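Phenazine biosynthesis protein PhzF family (Enterococcus faecalis, PDB 1S7J) probably acts as an isomerase, as is generally assigned to members of the PhzF family. Local coordinates at residues 8-20 against 225-237. Numbering follows the deposited sequence.
Sequences VDAFAEEVFKGNP and AYQVSPRGGFLTC
Lys17 O draws two N-H groups of Arg231: NH1 at 2.7 Å, with a nearly straight N-H...O angle of 164°, and NE more weakly. The carbonyl lies close to the guanidinium plane, while NH1 stands above the carbonyl plane. Arginine suits the place because one flat cation can serve several acceptors. Its NE also makes a weak bond to Gly18 O, and Arg231 NH1 forms a long salt bridge with Asp9 OD2, 3.6 Å away. Pro20 sets the non-polar flank of its ring against one guanidinium face, CD over the centre and 3.7 Å from Arg231 CZ; the peptide of Phe16 lies over the opposite face. Asp9 OD1 also accepts the backbone N-H of Phe16. Each segment is a beta hairpin, strands 2-10 and 19-25 on one side and 222-227 and 234-240 on the other. The loops meet across the two halves of the PhzF fold, which resembles that of diaminopimelate epimerase; the predicted active-site Glu46 has its side chain about 8 Å from that of Pro20. The long, flexible Lys17 chain passes alongside Arg231 O, and bends at chi3 (69°) and chi4 (-75°) bring NZ 2.9 Å from Tyr226 OH, to which it donates; NZ also bonds weakly to Arg231 O. Gly18 and Gly232 both have positive phi; a CB on Gly18 would run into Ala10 O and one on Gly232 into Lys17 NZ and Tyr226 OH. Gly18 N bonds weakly to Gly232 O. Deeper in, apolar Phe11 and Leu235 pack together, CE2 3.7 Å from Leu235 CD2.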
loop_
_atom_site.group_PDB
_atom_site.type_symbol
_atom_site.label_atom_id
_atom_site.label_comp_id
_atom_site.label_asym_id
_atom_site.label_seq_id
_atom_site.Cartn_x
_atom_site.Cartn_y
_atom_site.Cartn_z
ATOM N N VAL A 8 2.748 5.567 12.079
ATOM C CA VAL A 8 2.904 6.493 10.987
ATOM C C VAL A 8 1.889 6.322 9.892
ATOM O O VAL A 8 1.409 5.209 9.634
ATOM C CB VAL A 8 4.366 6.463 10.420
ATOM C CG1 VAL A 8 5.175 5.363 11.075
ATOM C CG2 VAL A 8 4.381 6.333 8.909
ATOM N N ASP A 9 1.478 7.436 9.318
ATOM C CA ASP A 9 0.536 7.449 8.228
ATOM C C ASP A 9 1.379 7.507 6.944
ATOM O O ASP A 9 1.954 8.552 6.612
ATOM C CB ASP A 9 -0.381 8.673 8.321
ATOM C CG ASP A 9 -1.219 8.679 9.599
ATOM O OD1 ASP A 9 -1.627 9.775 10.038
ATOM O OD2 ASP A 9 -1.462 7.592 10.166
ATOM N N ALA A 10 1.532 6.358 6.296
ATOM C CA ALA A 10 2.314 6.258 5.070
ATOM C C ALA A 10 1.567 6.881 3.899
ATOM O O ALA A 10 0.367 6.694 3.752
ATOM C CB ALA A 10 2.645 4.815 4.787
ATOM N N PHE A 11 2.301 7.596 3.061
ATOM C CA PHE A 11 1.747 8.285 1.885
ATOM C C PHE A 11 0.903 9.469 2.264
ATOM O O PHE A 11 0.041 9.914 1.490
ATOM C CB PHE A 11 0.942 7.319 1.001
ATOM C CG PHE A 11 1.770 6.233 0.377
ATOM C CD1 PHE A 11 1.818 4.967 0.944
ATOM C CD2 PHE A 11 2.513 6.478 -0.790
ATOM C CE1 PHE A 11 2.588 3.964 0.375
ATOM C CE2 PHE A 11 3.282 5.479 -1.361
ATOM C CZ PHE A 11 3.320 4.225 -0.785
ATOM N N ALA A 12 1.167 10.020 3.448
ATOM C CA ALA A 12 0.425 11.165 3.953
ATOM C C ALA A 12 1.325 12.333 4.259
ATOM O O ALA A 12 2.420 12.160 4.769
ATOM C CB ALA A 12 -0.327 10.770 5.196
ATOM N N GLU A 13 0.847 13.531 3.977
ATOM C CA GLU A 13 1.562 14.780 4.213
ATOM C C GLU A 13 1.243 15.288 5.644
ATOM O O GLU A 13 2.010 16.043 6.248
ATOM C CB GLU A 13 1.140 15.802 3.137
ATOM C CG GLU A 13 2.232 16.700 2.579
ATOM C CD GLU A 13 1.714 17.779 1.623
ATOM O OE1 GLU A 13 2.550 18.575 1.129
ATOM O OE2 GLU A 13 0.483 17.831 1.358
ATOM N N GLU A 14 0.052 14.911 6.113
ATOM C CA GLU A 14 -0.453 15.308 7.435
ATOM C C GLU A 14 -1.161 14.097 8.063
ATOM O O GLU A 14 -1.528 13.158 7.356
ATOM C CB GLU A 14 -1.452 16.461 7.295
ATOM C CG GLU A 14 -2.682 16.115 6.446
ATOM C CD GLU A 14 -3.751 17.201 6.463
ATOM O OE1 GLU A 14 -3.550 18.254 5.818
ATOM O OE2 GLU A 14 -4.804 16.990 7.111
ATOM N N VAL A 15 -1.345 14.118 9.386
ATOM C CA VAL A 15 -2.014 13.000 10.067
ATOM C C VAL A 15 -3.471 12.880 9.644
ATOM O O VAL A 15 -4.070 13.832 9.133
ATOM C CB VAL A 15 -1.936 13.108 11.632
ATOM C CG1 VAL A 15 -0.468 13.114 12.110
ATOM C CG2 VAL A 15 -2.657 14.343 12.111
ATOM N N PHE A 16 -4.030 11.693 9.887
ATOM C CA PHE A 16 -5.418 11.349 9.537
ATOM C C PHE A 16 -5.579 11.032 8.042
ATOM O O PHE A 16 -6.666 10.660 7.590
ATOM C CB PHE A 16 -6.408 12.456 9.967
ATOM C CG PHE A 16 -6.286 12.839 11.406
ATOM C CD1 PHE A 16 -6.326 14.181 11.786
ATOM C CD2 PHE A 16 -6.083 11.870 12.385
ATOM C CE1 PHE A 16 -6.154 14.552 13.121
ATOM C CE2 PHE A 16 -5.909 12.222 13.714
ATOM C CZ PHE A 16 -5.947 13.568 14.089
ATOM N N LYS A 17 -4.493 11.188 7.279
ATOM C CA LYS A 17 -4.510 10.889 5.848
ATOM C C LYS A 17 -3.598 9.685 5.569
ATOM O O LYS A 17 -3.109 9.041 6.505
ATOM C CB LYS A 17 -4.067 12.105 5.030
ATOM C CG LYS A 17 -4.981 13.309 5.178
ATOM C CD LYS A 17 -4.713 14.363 4.113
ATOM C CE LYS A 17 -5.130 13.897 2.703
ATOM N NZ LYS A 17 -4.200 12.903 2.068
ATOM N N GLY A 18 -3.376 9.380 4.303
ATOM C CA GLY A 18 -2.527 8.247 3.969
ATOM C C GLY A 18 -3.028 6.921 4.527
ATOM O O GLY A 18 -4.227 6.737 4.738
ATOM N N ASN A 19 -2.109 6.000 4.767
ATOM C CA ASN A 19 -2.451 4.680 5.292
ATOM C C ASN A 19 -1.595 4.436 6.527
ATOM O O ASN A 19 -0.369 4.411 6.448
ATOM C CB ASN A 19 -2.171 3.609 4.219
ATOM C CG ASN A 19 -2.833 2.258 4.538
ATOM O OD1 ASN A 19 -3.207 1.981 5.677
ATOM N ND2 ASN A 19 -2.964 1.439 3.516
ATOM N N PRO A 20 -2.236 4.247 7.692
ATOM C CA PRO A 20 -1.577 4.010 8.981
ATOM C C PRO A 20 -1.033 2.629 9.250
ATOM O O PRO A 20 -1.651 1.615 8.912
ATOM C CB PRO A 20 -2.672 4.348 9.972
ATOM C CG PRO A 20 -3.882 3.821 9.284
ATOM C CD PRO A 20 -3.698 4.333 7.870
ATOM N N ALA A 225 0.273 10.353 -9.158
ATOM C CA ALA A 225 -0.944 9.631 -8.821
ATOM C C ALA A 225 -1.512 10.013 -7.460
ATOM O O ALA A 225 -0.819 10.598 -6.623
ATOM C CB ALA A 225 -0.690 8.145 -8.870
ATOM N N TYR A 226 -2.767 9.678 -7.233
ATOM C CA TYR A 226 -3.406 9.969 -5.975
ATOM C C TYR A 226 -4.500 8.979 -5.726
ATOM O O TYR A 226 -5.487 8.952 -6.456
ATOM C CB TYR A 226 -3.994 11.395 -5.983
ATOM C CG TYR A 226 -4.228 11.957 -4.601
ATOM C CD1 TYR A 226 -3.396 12.947 -4.085
ATOM C CD2 TYR A 226 -5.256 11.464 -3.788
ATOM C CE1 TYR A 226 -3.574 13.440 -2.790
ATOM C CE2 TYR A 226 -5.449 11.945 -2.491
ATOM C CZ TYR A 226 -4.606 12.930 -1.994
ATOM O OH TYR A 226 -4.783 13.419 -0.706
ATOM N N GLN A 227 -4.324 8.126 -4.722
ATOM C CA GLN A 227 -5.342 7.157 -4.378
ATOM C C GLN A 227 -6.382 7.930 -3.565
ATOM O O GLN A 227 -6.164 8.244 -2.391
ATOM C CB GLN A 227 -4.770 6.012 -3.583
ATOM C CG GLN A 227 -5.668 4.816 -3.600
ATOM C CD GLN A 227 -4.969 3.553 -3.274
ATOM O OE1 GLN A 227 -5.560 2.625 -2.756
ATOM N NE2 GLN A 227 -3.661 3.494 -3.567
ATOM N N VAL A 228 -7.472 8.302 -4.240
ATOM C CA VAL A 228 -8.539 9.086 -3.653
ATOM C C VAL A 228 -9.532 8.370 -2.725
ATOM O O VAL A 228 -10.750 8.352 -2.963
ATOM C CB VAL A 228 -9.276 9.934 -4.752
ATOM C CG1 VAL A 228 -10.023 9.026 -5.726
ATOM C CG2 VAL A 228 -10.197 10.977 -4.110
ATOM N N SER A 229 -9.004 7.765 -1.691
ATOM C CA SER A 229 -9.717 7.098 -0.660
ATOM C C SER A 229 -10.249 8.235 0.282
ATOM O O SER A 229 -9.798 9.374 0.184
ATOM C CB SER A 229 -8.882 6.021 0.033
ATOM O OG SER A 229 -7.790 6.509 0.791
ATOM N N PRO A 230 -11.065 7.867 1.279
ATOM C CA PRO A 230 -11.412 8.946 2.216
ATOM C C PRO A 230 -10.241 9.622 2.820
ATOM O O PRO A 230 -10.180 10.844 2.982
ATOM C CB PRO A 230 -12.338 8.255 3.189
ATOM C CG PRO A 230 -12.970 7.174 2.364
ATOM C CD PRO A 230 -11.777 6.645 1.594
ATOM N N ARG A 231 -9.268 8.786 3.177
ATOM C CA ARG A 231 -8.031 9.249 3.792
ATOM C C ARG A 231 -7.119 9.947 2.790
ATOM O O ARG A 231 -6.422 10.903 3.143
ATOM C CB ARG A 231 -7.296 8.090 4.434
ATOM C CG ARG A 231 -8.083 7.406 5.524
ATOM C CD ARG A 231 -7.191 6.571 6.405
ATOM N NE ARG A 231 -6.055 7.349 6.902
ATOM C CZ ARG A 231 -5.702 7.438 8.177
ATOM N NH1 ARG A 231 -4.652 8.169 8.520
ATOM N NH2 ARG A 231 -6.402 6.810 9.116
ATOM N N GLY A 232 -7.137 9.482 1.555
ATOM C CA GLY A 232 -6.311 10.077 0.521
ATOM C C GLY A 232 -4.876 9.604 0.585
ATOM O O GLY A 232 -4.461 8.991 1.568
ATOM N N GLY A 233 -4.108 9.884 -0.465
ATOM C CA GLY A 233 -2.708 9.474 -0.498
ATOM C C GLY A 233 -2.053 9.789 -1.827
ATOM O O GLY A 233 -2.600 9.467 -2.879
ATOM N N PHE A 234 -0.906 10.465 -1.788
ATOM C CA PHE A 234 -0.187 10.811 -3.010
ATOM C C PHE A 234 0.933 9.825 -3.290
ATOM O O PHE A 234 1.529 9.263 -2.376
ATOM C CB PHE A 234 0.381 12.219 -2.924
ATOM C CG PHE A 234 1.142 12.637 -4.147
ATOM C CD1 PHE A 234 0.464 13.039 -5.304
ATOM C CD2 PHE A 234 2.537 12.620 -4.154
ATOM C CE1 PHE A 234 1.167 13.415 -6.454
ATOM C CE2 PHE A 234 3.252 12.994 -5.298
ATOM C CZ PHE A 234 2.565 13.391 -6.451
ATOM N N LEU A 235 1.215 9.623 -4.570
ATOM C CA LEU A 235 2.264 8.711 -4.998
ATOM C C LEU A 235 2.966 9.232 -6.255
ATOM O O LEU A 235 2.304 9.631 -7.220
ATOM C CB LEU A 235 1.677 7.319 -5.318
ATOM C CG LEU A 235 0.703 6.612 -4.357
ATOM C CD1 LEU A 235 -0.733 6.824 -4.817
ATOM C CD2 LEU A 235 1.022 5.124 -4.311
ATOM N N THR A 236 4.285 9.300 -6.217
ATOM C CA THR A 236 5.031 9.724 -7.398
ATOM C C THR A 236 5.464 8.398 -8.050
ATOM O O THR A 236 6.033 7.522 -7.384
ATOM C CB THR A 236 6.237 10.635 -7.042
ATOM O OG1 THR A 236 6.719 11.272 -8.232
ATOM C CG2 THR A 236 7.353 9.847 -6.373
ATOM N N CYS A 237 5.093 8.223 -9.309
ATOM C CA CYS A 237 5.380 6.987 -10.035
ATOM C C CYS A 237 6.406 7.060 -11.149
ATOM O O CYS A 237 6.525 8.072 -11.847
ATOM C CB CYS A 237 4.089 6.448 -10.603
ATOM S SG CYS A 237 2.803 6.364 -9.400
#